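Side-chain contacts in ABC transporter substrate-binding protein (Rhizobium radiobacter, PDB 6TFX), which binds mannopinic acid, a mannityl-opine, as the solute-binding component of an ABC transporter that imports such compounds: residues P293-S298 with L447-V452; K319-A324 with N328-T333. All coordinates share one frame; numbering follows the deposited sequence.

Contact 1: P293-S298 with L447-V452; sequences PSVIPS and LIVSNV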
loop_
_atom_site.group_PDB
_atom_site.type_symbol
_atom_site.label_atom_id
_atom_site.label_comp_id
_atom_site.label_asym_id
_atom_site.label_seq_id
_atom_site.Cartn_x
_atom_site.Cartn_y
_atom_site.Cartn_z
ATOM N N PRO A 293 -12.747 9.750 10.588
ATOM C CA PRO A 293 -12.693 11.116 11.127
ATOM C C PRO A 293 -11.288 11.704 11.305
ATOM O O PRO A 293 -11.101 12.565 12.179
ATOM C CB PRO A 293 -13.426 10.988 12.463
ATOM C CG PRO A 293 -13.055 9.590 12.937
ATOM C CD PRO A 293 -13.052 8.758 11.649
ATOM N N SER A 294 -10.314 11.305 10.471
ATOM C CA SER A 294 -8.962 11.865 10.509
ATOM C C SER A 294 -8.274 11.616 9.184
ATOM O O SER A 294 -8.904 11.091 8.235
ATOM C CB SER A 294 -8.143 11.322 11.685
ATOM O OG SER A 294 -6.970 12.119 11.843
ATOM N N VAL A 295 -6.987 11.973 9.103
ATOM C CA VAL A 295 -6.224 11.920 7.871
ATOM C C VAL A 295 -5.246 10.746 7.793
ATOM O O VAL A 295 -4.393 10.712 6.903
ATOM C CB VAL A 295 -5.515 13.275 7.627
ATOM C CG1 VAL A 295 -6.539 14.375 7.328
ATOM C CG2 VAL A 295 -4.626 13.654 8.824
ATOM N N ILE A 296 -5.394 9.778 8.696
ATOM C CA ILE A 296 -4.655 8.524 8.694
ATOM C C ILE A 296 -5.670 7.397 8.918
ATOM O O ILE A 296 -6.737 7.646 9.489
ATOM C CB ILE A 296 -3.490 8.490 9.717
ATOM C CG1 ILE A 296 -3.997 8.311 11.170
ATOM C CG2 ILE A 296 -2.565 9.719 9.553
ATOM C CD1 ILE A 296 -2.839 8.209 12.170
ATOM N N PRO A 297 -5.369 6.162 8.475
ATOM C CA PRO A 297 -6.353 5.065 8.639
ATOM C C PRO A 297 -6.695 4.800 10.109
ATOM O O PRO A 297 -5.857 5.003 10.994
ATOM C CB PRO A 297 -5.663 3.864 7.991
ATOM C CG PRO A 297 -4.718 4.485 6.952
ATOM C CD PRO A 297 -4.179 5.708 7.717
ATOM N N SER A 298 -7.933 4.350 10.370
ATOM C CA SER A 298 -8.405 4.186 11.760
ATOM C C SER A 298 -7.580 3.177 12.544
ATOM O O SER A 298 -7.477 3.286 13.774
ATOM C CB SER A 298 -9.887 3.830 11.801
ATOM O OG SER A 298 -10.079 2.553 11.219
ATOM N N LEU A 447 -3.806 19.500 13.143
ATOM C CA LEU A 447 -3.238 20.588 12.345
ATOM C C LEU A 447 -3.447 20.342 10.867
ATOM O O LEU A 447 -3.707 21.284 10.115
ATOM C CB LEU A 447 -1.731 20.701 12.613
ATOM C CG LEU A 447 -1.344 21.249 13.990
ATOM C CD1 LEU A 447 0.109 20.939 14.315
ATOM C CD2 LEU A 447 -1.608 22.751 14.086
ATOM N N ILE A 448 -3.270 19.085 10.425
ATOM C CA ILE A 448 -3.409 18.798 8.973
ATOM C C ILE A 448 -4.885 18.946 8.556
ATOM O O ILE A 448 -5.188 19.498 7.489
ATOM C CB ILE A 448 -2.875 17.378 8.673
ATOM C CG1 ILE A 448 -1.353 17.282 9.030
ATOM C CG2 ILE A 448 -3.163 16.973 7.204
ATOM C CD1 ILE A 448 -0.845 15.864 9.264
ATOM N N VAL A 449 -5.801 18.444 9.398
ATOM C CA VAL A 449 -7.234 18.559 9.123
ATOM C C VAL A 449 -7.657 20.036 9.080
ATOM O O VAL A 449 -8.366 20.447 8.142
ATOM C CB VAL A 449 -8.055 17.792 10.195
ATOM C CG1 VAL A 449 -9.540 18.159 10.130
ATOM C CG2 VAL A 449 -7.876 16.290 10.021
ATOM N N SER A 450 -7.282 20.816 10.121
ATOM C CA SER A 450 -7.733 22.221 10.219
ATOM C C SER A 450 -7.166 23.116 9.137
ATOM O O SER A 450 -7.834 24.078 8.729
ATOM C CB SER A 450 -7.455 22.782 11.608
ATOM O OG SER A 450 -6.063 22.908 11.825
ATOM N N ASN A 451 -5.947 22.811 8.635
ATOM C CA ASN A 451 -5.381 23.598 7.524
ATOM C C ASN A 451 -5.929 23.066 6.182
ATOM O O ASN A 451 -5.655 23.638 5.117
ATOM C CB ASN A 451 -3.860 23.545 7.580
ATOM C CG ASN A 451 -3.375 24.511 8.625
ATOM O OD1 ASN A 451 -3.207 25.700 8.349
ATOM N ND2 ASN A 451 -3.229 24.051 9.873
ATOM N N VAL A 452 -6.685 21.953 6.240
ATOM C CA VAL A 452 -7.326 21.349 5.068
ATOM C C VAL A 452 -6.296 21.038 3.983
ATOM O O VAL A 452 -6.458 21.407 2.818
ATOM C CB VAL A 452 -8.550 22.161 4.526
ATOM C CG1 VAL A 452 -9.439 21.298 3.614
ATOM C CG2 VAL A 452 -9.368 22.779 5.656
#
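Val-295 pushes its two methyl branches against the last helical turn of 447-452, one branch on each of two consecutive residues. CG1 meets CG2 of Val-449 at 3.6 Å, methyl against methyl, while CG2 lies 4.0 Å from CG2 of Ile-448 and almost as near to its CB. Both pairs meet at a slant, CG1 against one methyl and CG2 against the CB-CG2 branch of Ile-448. With chi1 at -68°, the CG2 of Val-295 is wedged between its own backbone N and carbonyl carbon, a less comfortable rotamer that nevertheless lets the fork span both neighbours. The torsion of Val-449 (chi1 167°) sets CG2 anti to its own carbonyl carbon, and this is the branch that meets the loop. A beta-branched residue suits each of these places: its methyls sit close to the backbone, and the CA atoms of Val-295 and Val-449 are only 6.8 Å apart. All three side chains are buried, and no hydrogen bond crosses between the segments.

Polar groups secure the surroundings instead. Tyr-400 OH bonds to the carbonyl of Val-295, and Ser-294 OG to Gln-445, one turn back on the helix. At the helix end, Asn-451 ND2 reaches the carbonyl O of Leu-447 at 2.8 Å with a nearly straight bond (170°); this oxygen also takes the backbone N of Asn-451, so one residue grips it twice. Val-452, with positive phi, then closes the helix in a Schellman motif.

The next residue, Cys-453, forms with Cys-418 a magnesium site in this structure. The Ile-448 side chain packs about 4 Å from both cysteine side chains, making this apolar loop-on-helix contact part of the surroundings of that metal site.

Contact 2: K319-A324 with N328-T333; sequences KLLAEA and NGVTVT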
loop_
_atom_site.group_PDB
_atom_site.type_symbol
_atom_site.label_atom_id
_atom_site.label_comp_id
_atom_site.label_asym_id
_atom_site.label_seq_id
_atom_site.Cartn_x
_atom_site.Cartn_y
_atom_site.Cartn_z
ATOM N N LYS A 319 -20.897 30.070 0.260
ATOM C CA LYS A 319 -20.597 31.323 0.982
ATOM C C LYS A 319 -19.081 31.568 1.007
ATOM O O LYS A 319 -18.625 32.680 0.724
ATOM C CB LYS A 319 -21.166 31.259 2.412
ATOM C CG LYS A 319 -20.920 32.495 3.271
ATOM C CD LYS A 319 -21.306 32.213 4.723
ATOM C CE LYS A 319 -20.970 33.341 5.661
ATOM N NZ LYS A 319 -21.314 32.995 7.069
ATOM N N LEU A 320 -18.308 30.527 1.333
ATOM C CA LEU A 320 -16.847 30.626 1.368
ATOM C C LEU A 320 -16.274 30.930 -0.027
ATOM O O LEU A 320 -15.373 31.758 -0.139
ATOM C CB LEU A 320 -16.245 29.324 1.911
ATOM C CG LEU A 320 -16.396 29.118 3.396
ATOM C CD1 LEU A 320 -16.151 27.661 3.768
ATOM C CD2 LEU A 320 -15.474 30.050 4.180
ATOM N N LEU A 321 -16.786 30.269 -1.093
ATOM C CA LEU A 321 -16.275 30.563 -2.444
ATOM C C LEU A 321 -16.561 32.009 -2.823
ATOM O O LEU A 321 -15.697 32.653 -3.419
ATOM C CB LEU A 321 -16.866 29.613 -3.502
ATOM C CG LEU A 321 -16.381 28.162 -3.394
ATOM C CD1 LEU A 321 -16.931 27.309 -4.518
ATOM C CD2 LEU A 321 -14.830 28.103 -3.399
ATOM N N ALA A 322 -17.754 32.530 -2.485
ATOM C CA ALA A 322 -18.076 33.942 -2.819
ATOM C C ALA A 322 -17.117 34.892 -2.064
ATOM O O ALA A 322 -16.579 35.823 -2.672
ATOM C CB ALA A 322 -19.540 34.255 -2.475
ATOM N N GLU A 323 -16.828 34.605 -0.775
ATOM C CA GLU A 323 -15.881 35.397 0.039
ATOM C C GLU A 323 -14.466 35.368 -0.570
ATOM O O GLU A 323 -13.727 36.357 -0.476
ATOM C CB GLU A 323 -15.800 34.846 1.472
ATOM C CG GLU A 323 -17.009 35.167 2.333
ATOM C CD GLU A 323 -17.022 34.543 3.720
ATOM O OE1 GLU A 323 -15.980 33.993 4.148
ATOM O OE2 GLU A 323 -18.081 34.614 4.385
ATOM N N ALA A 324 -14.087 34.213 -1.165
ATOM C CA ALA A 324 -12.767 34.003 -1.768
ATOM C C ALA A 324 -12.653 34.589 -3.183
ATOM O O ALA A 324 -11.584 34.497 -3.796
ATOM C CB ALA A 324 -12.430 32.512 -1.785
ATOM N N ASN A 328 -19.251 32.536 -8.945
ATOM C CA ASN A 328 -19.815 31.578 -9.904
ATOM C C ASN A 328 -19.205 30.174 -9.738
ATOM O O ASN A 328 -19.418 29.307 -10.585
ATOM C CB ASN A 328 -19.638 32.083 -11.341
ATOM C CG ASN A 328 -20.363 33.374 -11.610
ATOM O OD1 ASN A 328 -21.566 33.511 -11.349
ATOM N ND2 ASN A 328 -19.642 34.351 -12.131
ATOM N N GLY A 329 -18.515 29.950 -8.621
ATOM C CA GLY A 329 -17.889 28.667 -8.334
ATOM C C GLY A 329 -16.459 28.546 -8.846
ATOM O O GLY A 329 -15.916 29.479 -9.459
ATOM N N VAL A 330 -15.875 27.364 -8.621
ATOM C CA VAL A 330 -14.501 27.008 -8.990
ATOM C C VAL A 330 -14.529 25.808 -9.929
ATOM O O VAL A 330 -15.276 24.854 -9.698
ATOM C CB VAL A 330 -13.664 26.687 -7.709
ATOM C CG1 VAL A 330 -12.318 26.036 -8.043
ATOM C CG2 VAL A 330 -13.433 27.949 -6.876
ATOM N N THR A 331 -13.686 25.845 -10.973
ATOM C CA THR A 331 -13.529 24.690 -11.852
ATOM C C THR A 331 -12.112 24.187 -11.653
ATOM O O THR A 331 -11.190 24.992 -11.480
ATOM C CB THR A 331 -13.797 25.064 -13.313
ATOM O OG1 THR A 331 -12.815 26.028 -13.746
ATOM C CG2 THR A 331 -15.210 25.647 -13.492
ATOM N N VAL A 332 -11.933 22.868 -11.686
ATOM C CA VAL A 332 -10.586 22.313 -11.505
ATOM C C VAL A 332 -10.485 21.012 -12.291
ATOM O O VAL A 332 -11.450 20.251 -12.344
ATOM C CB VAL A 332 -10.280 22.131 -9.969
ATOM C CG1 VAL A 332 -11.419 21.459 -9.212
ATOM C CG2 VAL A 332 -8.945 21.434 -9.709
ATOM N N THR A 333 -9.326 20.760 -12.890
ATOM C CA THR A 333 -9.046 19.507 -13.600
ATOM C C THR A 333 -8.103 18.693 -12.709
ATOM O O THR A 333 -7.058 19.190 -12.294
ATOM C CB THR A 333 -8.419 19.765 -14.968
ATOM O OG1 THR A 333 -9.385 20.371 -15.842
ATOM C CG2 THR A 333 -7.864 18.489 -15.615
#
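A chi1 of -69° sets CG of Leu-321 anti to its carbonyl carbon, and an extended second torsion carries the fork of the side chain outward from helix 314-323 to the start of strand 330-337. Across from it, Val-330 has chi1 168°, which places CG1 anti to the backbone N and leaves CG2 as the branch that meets the leucine. Leu-321 CD2 and Val-330 CG2 touch at 3.8 Å, the two side chains crossing at about a right angle. The second methyl of Leu-321, CD1, lies over the backbone of Gly-329, 4.2 Å from its CA.

Leucine suits the helix position because its long, forked end reaches both the backbone of Gly-329 and the side chain of Val-330; the beta-branched valine fits an extended strand. Gly-329 has a positive phi of 90°, in a conformation where a beta carbon would collide with the preceding carbonyl oxygen.

Phe-358, on the adjacent parallel strand 358-365, touches both Leu-321 and Val-330, and Ala-270 of helix 265-272 adds to the cover of the leucine. Val-330 also bonds through its backbone to Gly-357 and Thr-359. Apolar contact alone joins the two segments here, in an alpha-beta unit where a helix leads through a short loop, 324-329, and rests one leucine on the start of the strand that follows.

How the contacts relate
Both contacts are apolar, with no hydrogen bond between their segments, and each relies on a branched side chain that addresses two neighbours. Contact 1 joins residues far apart in sequence, bringing a loop onto the end of helix 434-450 beside the cysteine magnesium site; all three touching residues are buried, and its centre is about 19 Å from the centre of the chain. Contact 2 is local, joining a helix to the next strand; its centre lies about 33 Å from the chain's centre, and Gly-329 is partly exposed. No helix or strand is shared, though helix 265-272 touches Val-452 in one and Leu-321 in the other. The centres of contacts 1 and 2 are about 23 Å apart.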